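Side-chain contacts in protein mini spindles (Drosophila melanogaster, PDB 5VJC), which probably binds tubulin through TOG domains built of HEAT repeats, and in this way promotes microtubule dynamics and mitotic spindle formation: residues Val32-Glu37 and Arg99-Asn104; Glu40-Gln45 and Asn58-Asp63; Glu133-Val138 and Phe173-Glu178; Phe167-Val172 and Glu200-Asn205. All coordinates share one frame; numbering follows the deposited sequence.

Contact 1 of 4, residues Val32-Glu37 and Arg99-Asn104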
loop_
_atom_site.group_PDB
_atom_site.type_symbol
_atom_site.label_atom_id
_atom_site.label_comp_id
_atom_site.label_asym_id
_atom_site.label_seq_id
_atom_site.Cartn_x
_atom_site.Cartn_y
_atom_site.Cartn_z
ATOM N N VAL A 32 8.471 11.385 -2.257
ATOM C CA VAL A 32 8.465 10.846 -3.605
ATOM C C VAL A 32 9.504 9.744 -3.684
ATOM O O VAL A 32 9.218 8.618 -4.074
ATOM C CB VAL A 32 8.778 11.932 -4.657
ATOM C CG1 VAL A 32 9.084 11.295 -6.009
ATOM C CG2 VAL A 32 7.628 12.921 -4.768
ATOM N N THR A 33 10.721 10.097 -3.301
ATOM C CA THR A 33 11.815 9.158 -3.221
ATOM C C THR A 33 12.466 9.375 -1.866
ATOM O O THR A 33 12.598 10.512 -1.418
ATOM C CB THR A 33 12.806 9.366 -4.383
ATOM O OG1 THR A 33 12.184 8.933 -5.602
ATOM C CG2 THR A 33 14.104 8.591 -4.173
ATOM N N PRO A 34 12.828 8.287 -1.178
ATOM C CA PRO A 34 13.420 8.471 0.153
ATOM C C PRO A 34 14.890 8.864 0.068
ATOM O O PRO A 34 15.674 8.173 -0.575
ATOM C CB PRO A 34 13.257 7.092 0.797
ATOM C CG PRO A 34 13.305 6.139 -0.353
ATOM C CD PRO A 34 12.646 6.860 -1.516
ATOM N N ARG A 35 15.256 9.971 0.693
ATOM C CA ARG A 35 16.653 10.370 0.754
ATOM C C ARG A 35 17.183 10.119 2.165
ATOM O O ARG A 35 16.474 9.562 3.000
ATOM C CB ARG A 35 16.803 11.830 0.346
ATOM C CG ARG A 35 16.298 12.104 -1.069
ATOM C CD ARG A 35 17.084 11.292 -2.105
ATOM N NE ARG A 35 16.586 11.512 -3.461
ATOM C CZ ARG A 35 17.055 10.892 -4.542
ATOM N NH1 ARG A 35 18.036 10.004 -4.430
ATOM N NH2 ARG A 35 16.543 11.160 -5.736
ATOM N N GLU A 36 18.414 10.540 2.435
ATOM C CA GLU A 36 19.131 10.078 3.622
ATOM C C GLU A 36 18.549 10.628 4.928
ATOM O O GLU A 36 18.712 10.014 5.976
ATOM C CB GLU A 36 20.632 10.449 3.537
ATOM C CG GLU A 36 21.464 9.834 4.692
ATOM C CD GLU A 36 22.945 10.224 4.689
ATOM O OE1 GLU A 36 23.246 11.427 4.806
ATOM O OE2 GLU A 36 23.813 9.324 4.580
ATOM N N GLU A 37 17.879 11.775 4.879
ATOM C CA GLU A 37 17.287 12.320 6.093
ATOM C C GLU A 37 16.242 11.351 6.644
ATOM O O GLU A 37 16.056 11.271 7.851
ATOM C CB GLU A 37 16.657 13.697 5.857
ATOM C CG GLU A 37 15.507 13.724 4.860
ATOM C CD GLU A 37 15.939 14.104 3.446
ATOM O OE1 GLU A 37 17.123 13.879 3.085
ATOM O OE2 GLU A 37 15.089 14.639 2.696
ATOM N N ARG A 99 12.733 -0.336 1.530
ATOM C CA ARG A 99 13.012 -1.485 0.669
ATOM C C ARG A 99 12.124 -1.563 -0.572
ATOM O O ARG A 99 12.443 -2.274 -1.530
ATOM C CB ARG A 99 12.869 -2.791 1.467
ATOM C CG ARG A 99 14.011 -2.983 2.451
ATOM C CD ARG A 99 15.285 -2.561 1.758
ATOM N NE ARG A 99 16.381 -2.196 2.648
ATOM C CZ ARG A 99 16.334 -1.249 3.574
ATOM N NH1 ARG A 99 15.217 -0.569 3.791
ATOM N NH2 ARG A 99 17.410 -0.995 4.318
ATOM N N PHE A 100 11.004 -0.853 -0.557
ATOM C CA PHE A 100 10.147 -0.827 -1.737
ATOM C C PHE A 100 10.774 -0.025 -2.877
ATOM O O PHE A 100 10.385 -0.186 -4.030
ATOM C CB PHE A 100 8.772 -0.264 -1.394
ATOM C CG PHE A 100 7.948 -1.170 -0.510
ATOM C CD1 PHE A 100 8.261 -2.511 -0.377
ATOM C CD2 PHE A 100 6.869 -0.667 0.202
ATOM C CE1 PHE A 100 7.498 -3.350 0.440
ATOM C CE2 PHE A 100 6.100 -1.498 1.022
ATOM C CZ PHE A 100 6.419 -2.838 1.137
ATOM N N TYR A 101 11.740 0.836 -2.563
ATOM C CA TYR A 101 12.388 1.650 -3.594
ATOM C C TYR A 101 13.671 1.017 -4.123
ATOM O O TYR A 101 14.212 1.445 -5.142
ATOM C CB TYR A 101 12.665 3.050 -3.059
ATOM C CG TYR A 101 11.389 3.818 -2.858
ATOM C CD1 TYR A 101 10.674 3.710 -1.669
ATOM C CD2 TYR A 101 10.864 4.604 -3.872
ATOM C CE1 TYR A 101 9.488 4.395 -1.480
ATOM C CE2 TYR A 101 9.676 5.289 -3.696
ATOM C CZ TYR A 101 8.998 5.185 -2.496
ATOM O OH TYR A 101 7.824 5.869 -2.313
ATOM N N ASP A 102 14.151 -0.014 -3.437
ATOM C CA ASP A 102 15.287 -0.775 -3.939
ATOM C C ASP A 102 14.813 -1.685 -5.062
ATOM O O ASP A 102 13.632 -2.036 -5.138
ATOM C CB ASP A 102 15.951 -1.578 -2.816
ATOM C CG ASP A 102 16.487 -0.685 -1.683
ATOM O OD1 ASP A 102 16.547 0.557 -1.848
ATOM O OD2 ASP A 102 16.865 -1.238 -0.627
ATOM N N THR A 103 15.730 -2.057 -5.944
ATOM C CA THR A 103 15.352 -2.762 -7.164
ATOM C C THR A 103 15.465 -4.269 -7.040
ATOM O O THR A 103 15.537 -4.965 -8.055
ATOM C CB THR A 103 16.220 -2.332 -8.372
ATOM O OG1 THR A 103 17.592 -2.639 -8.103
ATOM C CG2 THR A 103 16.081 -0.837 -8.645
ATOM N N ASN A 104 15.487 -4.796 -5.822
ATOM C CA ASN A 104 15.701 -6.229 -5.721
ATOM C C ASN A 104 14.404 -7.008 -5.533
ATOM O O ASN A 104 13.687 -6.822 -4.546
ATOM C CB ASN A 104 16.664 -6.552 -4.591
ATOM C CG ASN A 104 17.193 -7.954 -4.696
ATOM O OD1 ASN A 104 16.556 -8.903 -4.245
ATOM N ND2 ASN A 104 18.355 -8.104 -5.319
HETATM O O HOH W 1 6.242 7.750 -3.445
#
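P34 lies over the ring of Y101 where the loop leading into helix 36-48 passes the loop joining helices 89-99 and 105-124 in this helical HEAT-repeat TOG fold. The two side chains cross obliquely, and the proline comes down on one face: its CD sits 3.6 Å from the centroid of the Y101 ring, 13° off the normal, a CH-pi contact. CG of P34 follows above the CD1 side, 3.8 Å from Y101 CD1. The tyrosine side chain leaves the backbone toward the 32-37 loop, and with CG anti to its carbonyl carbon (chi1 -69°) the ring is carried under P34. Replacing Y101 with alanine would probably strip P34 of the flat surface it rests on and leave H140, whose ND1 is hydrogen-bonded to the phenol OH, without that partner. No direct hydrogen bond joins the segments; instead a water in the ring plane bridges them, 2.7 Å from Y101 OH and donating to V32 O at 3.2 Å.

Contact 2 of 4, residues Glu40-Gln45 and Asn58-Asp63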
loop_
_atom_site.group_PDB
_atom_site.type_symbol
_atom_site.label_atom_id
_atom_site.label_comp_id
_atom_site.label_asym_id
_atom_site.label_seq_id
_atom_site.Cartn_x
_atom_site.Cartn_y
_atom_site.Cartn_z
ATOM N N GLU A 40 18.244 8.384 8.237
ATOM C CA GLU A 40 18.844 8.782 9.521
ATOM C C GLU A 40 17.807 8.912 10.625
ATOM O O GLU A 40 18.036 8.483 11.756
ATOM C CB GLU A 40 19.621 10.096 9.377
ATOM C CG GLU A 40 20.890 9.942 8.539
ATOM C CD GLU A 40 21.628 8.645 8.866
ATOM O OE1 GLU A 40 21.992 8.455 10.053
ATOM O OE2 GLU A 40 21.811 7.806 7.945
ATOM N N LEU A 41 16.662 9.500 10.304
ATOM C CA LEU A 41 15.545 9.543 11.259
ATOM C C LEU A 41 15.132 8.139 11.713
ATOM O O LEU A 41 15.021 7.858 12.911
ATOM C CB LEU A 41 14.347 10.265 10.638
ATOM C CG LEU A 41 13.028 10.105 11.396
ATOM C CD1 LEU A 41 13.128 10.828 12.741
ATOM C CD2 LEU A 41 11.893 10.653 10.567
ATOM N N LEU A 42 14.893 7.243 10.762
ATOM C CA LEU A 42 14.459 5.891 11.130
ATOM C C LEU A 42 15.518 5.171 11.990
ATOM O O LEU A 42 15.187 4.456 12.948
ATOM C CB LEU A 42 14.152 5.051 9.885
ATOM C CG LEU A 42 13.645 3.642 10.176
ATOM C CD1 LEU A 42 12.320 3.695 10.952
ATOM C CD2 LEU A 42 13.470 2.856 8.862
ATOM N N ARG A 43 16.782 5.323 11.626
ATOM C CA ARG A 43 17.825 4.670 12.397
ATOM C C ARG A 43 17.888 5.261 13.824
ATOM O O ARG A 43 17.995 4.528 14.800
ATOM C CB ARG A 43 19.181 4.789 11.695
ATOM C CG ARG A 43 20.271 3.984 12.408
ATOM C CD ARG A 43 21.654 4.029 11.709
ATOM N NE ARG A 43 22.546 3.093 12.397
ATOM C CZ ARG A 43 23.397 2.261 11.795
ATOM N NH1 ARG A 43 23.507 2.255 10.466
ATOM N NH2 ARG A 43 24.146 1.439 12.531
ATOM N N ASP A 44 17.792 6.583 13.927
ATOM C CA ASP A 44 17.690 7.259 15.233
ATOM C C ASP A 44 16.558 6.696 16.091
ATOM O O ASP A 44 16.758 6.343 17.260
ATOM C CB ASP A 44 17.481 8.761 15.029
ATOM C CG ASP A 44 18.787 9.500 14.732
ATOM O OD1 ASP A 44 19.829 8.823 14.623
ATOM O OD2 ASP A 44 18.773 10.750 14.597
ATOM N N GLN A 45 15.365 6.593 15.504
ATOM C CA GLN A 45 14.198 6.097 16.227
ATOM C C GLN A 45 14.349 4.646 16.637
ATOM O O GLN A 45 13.883 4.255 17.702
ATOM C CB GLN A 45 12.929 6.253 15.390
ATOM C CG GLN A 45 12.479 7.702 15.231
ATOM C CD GLN A 45 11.209 7.800 14.420
ATOM O OE1 GLN A 45 11.019 7.046 13.452
ATOM N NE2 GLN A 45 10.318 8.704 14.813
ATOM N N ASN A 58 22.396 -4.230 10.077
ATOM C CA ASN A 58 22.002 -4.975 8.874
ATOM C C ASN A 58 20.909 -4.286 8.078
ATOM O O ASN A 58 20.881 -4.363 6.851
ATOM C CB ASN A 58 21.536 -6.382 9.249
ATOM C CG ASN A 58 22.689 -7.286 9.617
ATOM O OD1 ASN A 58 23.785 -7.135 9.082
ATOM N ND2 ASN A 58 22.456 -8.216 10.539
ATOM N N MET A 59 20.025 -3.599 8.793
ATOM C CA MET A 59 18.892 -2.896 8.206
ATOM C C MET A 59 19.337 -1.778 7.279
ATOM O O MET A 59 18.697 -1.513 6.255
ATOM C CB MET A 59 17.993 -2.326 9.309
ATOM C CG MET A 59 17.007 -3.328 9.878
ATOM S SD MET A 59 16.150 -2.702 11.345
ATOM C CE MET A 59 14.831 -3.892 11.455
ATOM N N PHE A 60 20.436 -1.121 7.629
ATOM C CA PHE A 60 20.873 0.018 6.838
ATOM C C PHE A 60 22.171 -0.269 6.071
ATOM O O PHE A 60 22.834 0.633 5.578
ATOM C CB PHE A 60 20.979 1.247 7.740
ATOM C CG PHE A 60 19.657 1.612 8.374
ATOM C CD1 PHE A 60 18.694 2.307 7.648
ATOM C CD2 PHE A 60 19.340 1.189 9.659
ATOM C CE1 PHE A 60 17.454 2.617 8.208
ATOM C CE2 PHE A 60 18.094 1.491 10.234
ATOM C CZ PHE A 60 17.150 2.202 9.511
ATOM N N HIS A 61 22.488 -1.546 5.926
ATOM C CA HIS A 61 23.567 -1.959 5.050
ATOM C C HIS A 61 23.122 -1.732 3.592
ATOM O O HIS A 61 21.937 -1.821 3.273
ATOM C CB HIS A 61 23.922 -3.424 5.312
ATOM C CG HIS A 61 25.294 -3.806 4.860
ATOM N ND1 HIS A 61 25.671 -3.815 3.532
ATOM C CD2 HIS A 61 26.385 -4.201 5.564
ATOM C CE1 HIS A 61 26.932 -4.196 3.436
ATOM N NE2 HIS A 61 27.390 -4.429 4.655
ATOM N N ASP A 62 24.061 -1.429 2.708
ATOM C CA ASP A 62 23.705 -1.182 1.314
ATOM C C ASP A 62 23.410 -2.482 0.561
ATOM O O ASP A 62 22.725 -2.472 -0.453
ATOM C CB ASP A 62 24.814 -0.398 0.604
ATOM C CG ASP A 62 24.449 1.074 0.388
ATOM O OD1 ASP A 62 23.568 1.600 1.114
ATOM O OD2 ASP A 62 25.049 1.710 -0.510
ATOM N N ASP A 63 23.918 -3.599 1.074
ATOM C CA ASP A 63 23.843 -4.875 0.369
ATOM C C ASP A 63 22.505 -5.559 0.641
ATOM O O ASP A 63 22.197 -5.881 1.786
ATOM C CB ASP A 63 25.019 -5.767 0.791
ATOM C CG ASP A 63 25.139 -7.040 -0.041
ATOM O OD1 ASP A 63 24.111 -7.709 -0.291
ATOM O OD2 ASP A 63 26.282 -7.384 -0.429
#
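L42, on helix 36-48, reaches F60 at the ring edge: its CG lies in the plane of the ring, and CD2 comes to 3.8 Å from F60 CZ, the leucine roughly perpendicular to the phenylalanine side chain. The next residue, R43, takes a face instead. Its CB makes a CH-pi contact 4.1 Å from the centroid of the F60 ring, 23° off the normal and displaced toward the rim. The pair belongs to an antiparallel helical hairpin, helix 36-48 followed by helix 53-59, in the HEAT-repeat architecture of the TOG domain; F60 follows directly on the end of the second helix. From CB the arginine is extended, CG anti to the backbone N (chi1 -174°), so that it runs alongside the phenylalanine, the two pointing opposite ways, and brings NH1 to 3.9 Å from F60 CB. A serine in place of F60 would probably open a gap beside L42 and leave the aliphatic part of R43 without its aromatic support. The guanidinium and ring planes are 28° apart.

Contact 3 of 4, residues Glu133-Val138 and Phe173-Glu178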
loop_
_atom_site.group_PDB
_atom_site.type_symbol
_atom_site.label_atom_id
_atom_site.label_comp_id
_atom_site.label_asym_id
_atom_site.label_seq_id
_atom_site.Cartn_x
_atom_site.Cartn_y
_atom_site.Cartn_z
ATOM N N GLU A 133 0.646 4.923 11.033
ATOM C CA GLU A 133 1.134 3.668 10.473
ATOM C C GLU A 133 0.571 3.452 9.062
ATOM O O GLU A 133 1.333 3.213 8.121
ATOM C CB GLU A 133 0.800 2.496 11.392
ATOM C CG GLU A 133 1.659 2.508 12.663
ATOM C CD GLU A 133 1.163 1.591 13.753
ATOM O OE1 GLU A 133 -0.064 1.353 13.847
ATOM O OE2 GLU A 133 2.012 1.113 14.537
ATOM N N GLY A 134 -0.744 3.555 8.911
ATOM C CA GLY A 134 -1.382 3.503 7.599
ATOM C C GLY A 134 -0.805 4.494 6.591
ATOM O O GLY A 134 -0.438 4.124 5.469
ATOM N N SER A 135 -0.732 5.764 6.982
ATOM C CA SER A 135 -0.244 6.821 6.095
ATOM C C SER A 135 1.209 6.642 5.678
ATOM O O SER A 135 1.586 6.991 4.573
ATOM C CB SER A 135 -0.391 8.190 6.772
ATOM O OG SER A 135 -1.722 8.623 6.652
ATOM N N SER A 136 2.026 6.127 6.584
ATOM C CA SER A 136 3.451 5.975 6.307
ATOM C C SER A 136 3.708 4.824 5.356
ATOM O O SER A 136 4.784 4.737 4.755
ATOM C CB SER A 136 4.220 5.721 7.593
ATOM O OG SER A 136 3.968 4.385 8.011
ATOM N N PHE A 137 2.721 3.930 5.243
ATOM C CA PHE A 137 2.958 2.614 4.670
ATOM C C PHE A 137 2.251 2.387 3.336
ATOM O O PHE A 137 2.887 2.017 2.370
ATOM C CB PHE A 137 2.526 1.531 5.663
ATOM C CG PHE A 137 2.655 0.128 5.133
ATOM C CD1 PHE A 137 3.891 -0.372 4.745
ATOM C CD2 PHE A 137 1.535 -0.696 5.024
ATOM C CE1 PHE A 137 4.013 -1.689 4.240
ATOM C CE2 PHE A 137 1.648 -2.010 4.538
ATOM C CZ PHE A 137 2.884 -2.500 4.150
ATOM N N VAL A 138 0.943 2.609 3.302
ATOM C CA VAL A 138 0.128 2.247 2.137
ATOM C C VAL A 138 0.515 2.903 0.793
ATOM O O VAL A 138 0.552 2.203 -0.205
ATOM C CB VAL A 138 -1.358 2.526 2.432
ATOM C CG1 VAL A 138 -2.262 2.129 1.244
ATOM C CG2 VAL A 138 -1.762 1.790 3.702
ATOM N N PHE A 173 -9.004 3.278 -0.453
ATOM C CA PHE A 173 -9.598 3.631 -1.734
ATOM C C PHE A 173 -8.945 4.904 -2.273
ATOM O O PHE A 173 -8.557 4.945 -3.441
ATOM C CB PHE A 173 -11.121 3.814 -1.632
ATOM C CG PHE A 173 -11.791 4.076 -2.967
ATOM C CD1 PHE A 173 -12.224 3.023 -3.760
ATOM C CD2 PHE A 173 -11.978 5.368 -3.421
ATOM C CE1 PHE A 173 -12.845 3.258 -4.977
ATOM C CE2 PHE A 173 -12.573 5.605 -4.649
ATOM C CZ PHE A 173 -13.001 4.559 -5.422
ATOM N N GLY A 174 -8.842 5.920 -1.413
ATOM C CA GLY A 174 -8.162 7.164 -1.728
ATOM C C GLY A 174 -6.722 6.981 -2.202
ATOM O O GLY A 174 -6.327 7.573 -3.201
ATOM N N TYR A 175 -5.932 6.177 -1.495
ATOM C CA TYR A 175 -4.544 5.916 -1.927
ATOM C C TYR A 175 -4.453 5.191 -3.271
ATOM O O TYR A 175 -3.576 5.476 -4.089
ATOM C CB TYR A 175 -3.805 5.110 -0.867
ATOM C CG TYR A 175 -3.455 5.926 0.361
ATOM C CD1 TYR A 175 -2.693 7.087 0.249
ATOM C CD2 TYR A 175 -3.868 5.535 1.620
ATOM C CE1 TYR A 175 -2.361 7.850 1.373
ATOM C CE2 TYR A 175 -3.541 6.282 2.748
ATOM C CZ TYR A 175 -2.784 7.442 2.612
ATOM O OH TYR A 175 -2.443 8.187 3.716
ATOM N N VAL A 176 -5.361 4.252 -3.507
ATOM C CA VAL A 176 -5.406 3.583 -4.794
ATOM C C VAL A 176 -5.745 4.558 -5.908
ATOM O O VAL A 176 -5.114 4.510 -6.982
ATOM C CB VAL A 176 -6.427 2.428 -4.812
ATOM C CG1 VAL A 176 -6.492 1.826 -6.242
ATOM C CG2 VAL A 176 -5.994 1.373 -3.810
ATOM N N MET A 177 -6.726 5.431 -5.649
ATOM C CA MET A 177 -7.098 6.500 -6.587
ATOM C C MET A 177 -5.876 7.341 -7.052
ATOM O O MET A 177 -5.813 7.773 -8.207
ATOM C CB MET A 177 -8.146 7.436 -5.958
ATOM C CG MET A 177 -9.591 6.896 -5.960
ATOM S SD MET A 177 -10.247 6.553 -7.632
ATOM C CE MET A 177 -10.305 8.205 -8.321
ATOM N N GLU A 178 -4.916 7.565 -6.157
ATOM C CA GLU A 178 -3.733 8.379 -6.497
ATOM C C GLU A 178 -2.918 7.714 -7.572
ATOM O O GLU A 178 -2.243 8.386 -8.353
ATOM C CB GLU A 178 -2.849 8.623 -5.273
ATOM C CG GLU A 178 -3.443 9.573 -4.268
ATOM C CD GLU A 178 -3.828 10.907 -4.897
ATOM O OE1 GLU A 178 -2.967 11.527 -5.567
ATOM O OE2 GLU A 178 -5.002 11.324 -4.743
HETATM O O HOH W 2 -4.269 8.194 5.342
HETATM O O HOH W 3 -0.120 9.658 3.295
#
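The ring of Y175 points its hydroxyl end at S135, whose OG lies near the ring plane at the edge, while V138 approaches the other end of the ring obliquely. S135 OG and Y175 OH are 3.1 Å apart. Water also lies between the segments: one molecule donates to S135 OG at 2.9 Å, though its link to the phenol OH is too short to be trusted, and another stands 2.8 Å from Y175 OH and makes a weak bond to S135 O. The serine hydroxyl is hydrogen-bonded to E131 OE2, one turn earlier, so serine, tyrosine, glutamate and water gather at the polar end of the contact. At the root of the ring the contact is apolar. V138 CG1 packs 3.8 Å from Y175 CD2 and 4.0 Å from Y175 CB, the valine set across the tyrosine. Placing this methyl anti to the backbone N (chi1 -179°) swings it toward the root of the ring. Y175 thus spans the groove between two helices of the HEAT-repeat array, with carbon buried near its CB and oxygen at the watered end. Helix 131-142 supplies S135 and V138, helix 169-178 supplies Y175. V138 also packs on L160 and V163 of helix 150-166, and beside Y175 on its own helix V176 turns to C191 and L195 of helix 185-202.

Contact 4 of 4, residues Phe167-Val172 and Glu200-Asn205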
loop_
_atom_site.group_PDB
_atom_site.type_symbol
_atom_site.label_atom_id
_atom_site.label_comp_id
_atom_site.label_asym_id
_atom_site.label_seq_id
_atom_site.Cartn_x
_atom_site.Cartn_y
_atom_site.Cartn_z
ATOM N N PHE A 167 -7.451 -0.896 8.773
ATOM C CA PHE A 167 -7.217 0.500 8.441
ATOM C C PHE A 167 -8.385 0.929 7.549
ATOM O O PHE A 167 -8.870 0.109 6.768
ATOM C CB PHE A 167 -5.848 0.653 7.744
ATOM C CG PHE A 167 -5.445 2.073 7.490
ATOM C CD1 PHE A 167 -5.102 2.905 8.542
ATOM C CD2 PHE A 167 -5.402 2.575 6.202
ATOM C CE1 PHE A 167 -4.743 4.224 8.314
ATOM C CE2 PHE A 167 -5.032 3.891 5.973
ATOM C CZ PHE A 167 -4.709 4.711 7.022
ATOM N N PRO A 168 -8.865 2.187 7.664
ATOM C CA PRO A 168 -10.118 2.539 6.961
ATOM C C PRO A 168 -10.117 2.288 5.444
ATOM O O PRO A 168 -9.235 2.775 4.728
ATOM C CB PRO A 168 -10.265 4.033 7.258
ATOM C CG PRO A 168 -9.611 4.193 8.609
ATOM C CD PRO A 168 -8.388 3.305 8.502
ATOM N N PHE A 169 -11.108 1.532 4.967
ATOM C CA PHE A 169 -11.151 1.154 3.564
ATOM C C PHE A 169 -11.377 2.394 2.714
ATOM O O PHE A 169 -10.862 2.458 1.613
ATOM C CB PHE A 169 -12.213 0.050 3.272
ATOM C CG PHE A 169 -13.616 0.360 3.755
ATOM C CD1 PHE A 169 -14.493 1.104 2.970
ATOM C CD2 PHE A 169 -14.075 -0.157 4.956
ATOM C CE1 PHE A 169 -15.794 1.375 3.399
ATOM C CE2 PHE A 169 -15.380 0.107 5.402
ATOM C CZ PHE A 169 -16.239 0.873 4.619
ATOM N N VAL A 170 -12.041 3.420 3.249
ATOM C CA VAL A 170 -12.197 4.646 2.466
ATOM C C VAL A 170 -10.817 5.306 2.222
ATOM O O VAL A 170 -10.534 5.793 1.120
ATOM C CB VAL A 170 -13.172 5.639 3.136
ATOM C CG1 VAL A 170 -12.999 7.034 2.579
ATOM C CG2 VAL A 170 -14.617 5.174 2.969
ATOM N N LYS A 171 -9.936 5.256 3.218
ATOM C CA LYS A 171 -8.596 5.828 3.053
ATOM C C LYS A 171 -7.776 5.033 2.035
ATOM O O LYS A 171 -7.087 5.615 1.209
ATOM C CB LYS A 171 -7.867 5.896 4.388
ATOM C CG LYS A 171 -8.522 6.849 5.374
ATOM C CD LYS A 171 -7.688 7.022 6.624
ATOM C CE LYS A 171 -8.219 8.179 7.477
ATOM N NZ LYS A 171 -8.181 9.460 6.706
ATOM N N VAL A 172 -7.873 3.707 2.074
ATOM C CA VAL A 172 -7.177 2.871 1.096
ATOM C C VAL A 172 -7.683 3.155 -0.314
ATOM O O VAL A 172 -6.883 3.277 -1.263
ATOM C CB VAL A 172 -7.328 1.378 1.422
ATOM C CG1 VAL A 172 -6.708 0.514 0.307
ATOM C CG2 VAL A 172 -6.663 1.073 2.771
ATOM N N GLU A 200 -16.675 -3.566 -5.982
ATOM C CA GLU A 200 -17.437 -4.812 -5.861
ATOM C C GLU A 200 -17.574 -5.285 -4.400
ATOM O O GLU A 200 -18.592 -5.879 -4.014
ATOM C CB GLU A 200 -16.780 -5.909 -6.711
ATOM C CG GLU A 200 -17.737 -7.006 -7.135
ATOM C CD GLU A 200 -17.029 -8.198 -7.769
ATOM O OE1 GLU A 200 -15.805 -8.344 -7.571
ATOM O OE2 GLU A 200 -17.698 -8.992 -8.470
ATOM N N SER A 201 -16.562 -4.995 -3.582
ATOM C CA SER A 201 -16.495 -5.496 -2.212
ATOM C C SER A 201 -17.222 -4.619 -1.208
ATOM O O SER A 201 -17.857 -5.118 -0.274
ATOM C CB SER A 201 -15.033 -5.648 -1.783
ATOM O OG SER A 201 -14.382 -6.604 -2.601
ATOM N N TYR A 202 -17.131 -3.309 -1.397
ATOM C CA TYR A 202 -17.656 -2.370 -0.429
ATOM C C TYR A 202 -18.893 -1.654 -0.955
ATOM O O TYR A 202 -19.569 -0.956 -0.214
ATOM C CB TYR A 202 -16.573 -1.365 -0.039
ATOM C CG TYR A 202 -15.481 -2.002 0.792
ATOM C CD1 TYR A 202 -15.636 -2.159 2.163
ATOM C CD2 TYR A 202 -14.313 -2.472 0.207
ATOM C CE1 TYR A 202 -14.648 -2.767 2.937
ATOM C CE2 TYR A 202 -13.314 -3.071 0.974
ATOM C CZ TYR A 202 -13.486 -3.205 2.340
ATOM O OH TYR A 202 -12.515 -3.806 3.110
ATOM N N GLY A 203 -19.174 -1.825 -2.243
ATOM C CA GLY A 203 -20.271 -1.108 -2.876
ATOM C C GLY A 203 -19.977 0.370 -3.071
ATOM O O GLY A 203 -18.883 0.860 -2.742
ATOM N N MET A 204 -20.958 1.098 -3.602
ATOM C CA MET A 204 -20.728 2.483 -4.000
ATOM C C MET A 204 -20.494 3.441 -2.856
ATOM O O MET A 204 -20.112 4.583 -3.111
ATOM C CB MET A 204 -21.889 2.999 -4.847
ATOM C CG MET A 204 -22.017 2.285 -6.178
ATOM S SD MET A 204 -20.578 2.527 -7.245
ATOM C CE MET A 204 -20.421 4.317 -7.147
ATOM N N ASN A 205 -20.706 3.014 -1.606
ATOM C CA ASN A 205 -20.354 3.874 -0.482
ATOM C C ASN A 205 -18.866 4.265 -0.522
ATOM O O ASN A 205 -18.479 5.306 0.007
ATOM C CB ASN A 205 -20.653 3.200 0.867
ATOM C CG ASN A 205 -22.140 3.196 1.213
ATOM O OD1 ASN A 205 -22.990 3.528 0.384
ATOM N ND2 ASN A 205 -22.457 2.806 2.445
#
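F169 and Y202 carry this contact almost alone, each laying one ring face against the other in an offset stack. The centroids are 4.2 Å apart and the planes differ by 19°, a tilt small enough to keep the rings overlapping. The overlap is lopsided: Y202 CD1 sits 3.4 Å above the plane of F169, over its centre, whereas F169 CG lies toward the rim of the tyrosine ring. The nearest pair is F169 CD2 and Y202 CE1, at 3.3 Å. Behind the stack, F169 CB adds a CH-pi contact, 3.9 Å from the centroid of the Y202 ring and 23° off its normal, so both the ring and the first carbon of the phenylalanine are used against one aromatic face. In F169, CG is flanked by both the backbone N and the carbonyl carbon (chi1 53°), a torsion rare inside helices, adopted here at the first residue of helix 169-178. Y202 comes from the last turn of helix 185-202, just before the chain turns at G203 with positive phi. The stack therefore joins the start of one HEAT-repeat helix to the end of the next, near the surface. Y202 also touches I164 of helix 150-166, and F169 touches I206. With no hydrogen bond or salt bridge across the segments, the attachment probably rests on dispersion, ring overlap and burial of apolar surface.

In the fold
The four contacts are spread along the helical array. Contacts 1 and 2 share helix 36-48 and have centres about 12 Å apart; in sequence contact 2 is nested within the loop that contact 1 closes. Contacts 3 and 4 share helix 169-178, again with centres about 12 Å apart, and their segments alternate along the chain; F167 of contact 4 packs against G134 of contact 3, CE1 to CA 3.5 Å. Contacts 1 and 3, centres about 17 Å apart, touch through F100 and F137, CE2 to CE1 3.8 Å. Contacts 2 and 4 lie on opposite sides of the chain's centre, centres about 34 Å apart. No ligand or tubulin accompanies these contacts.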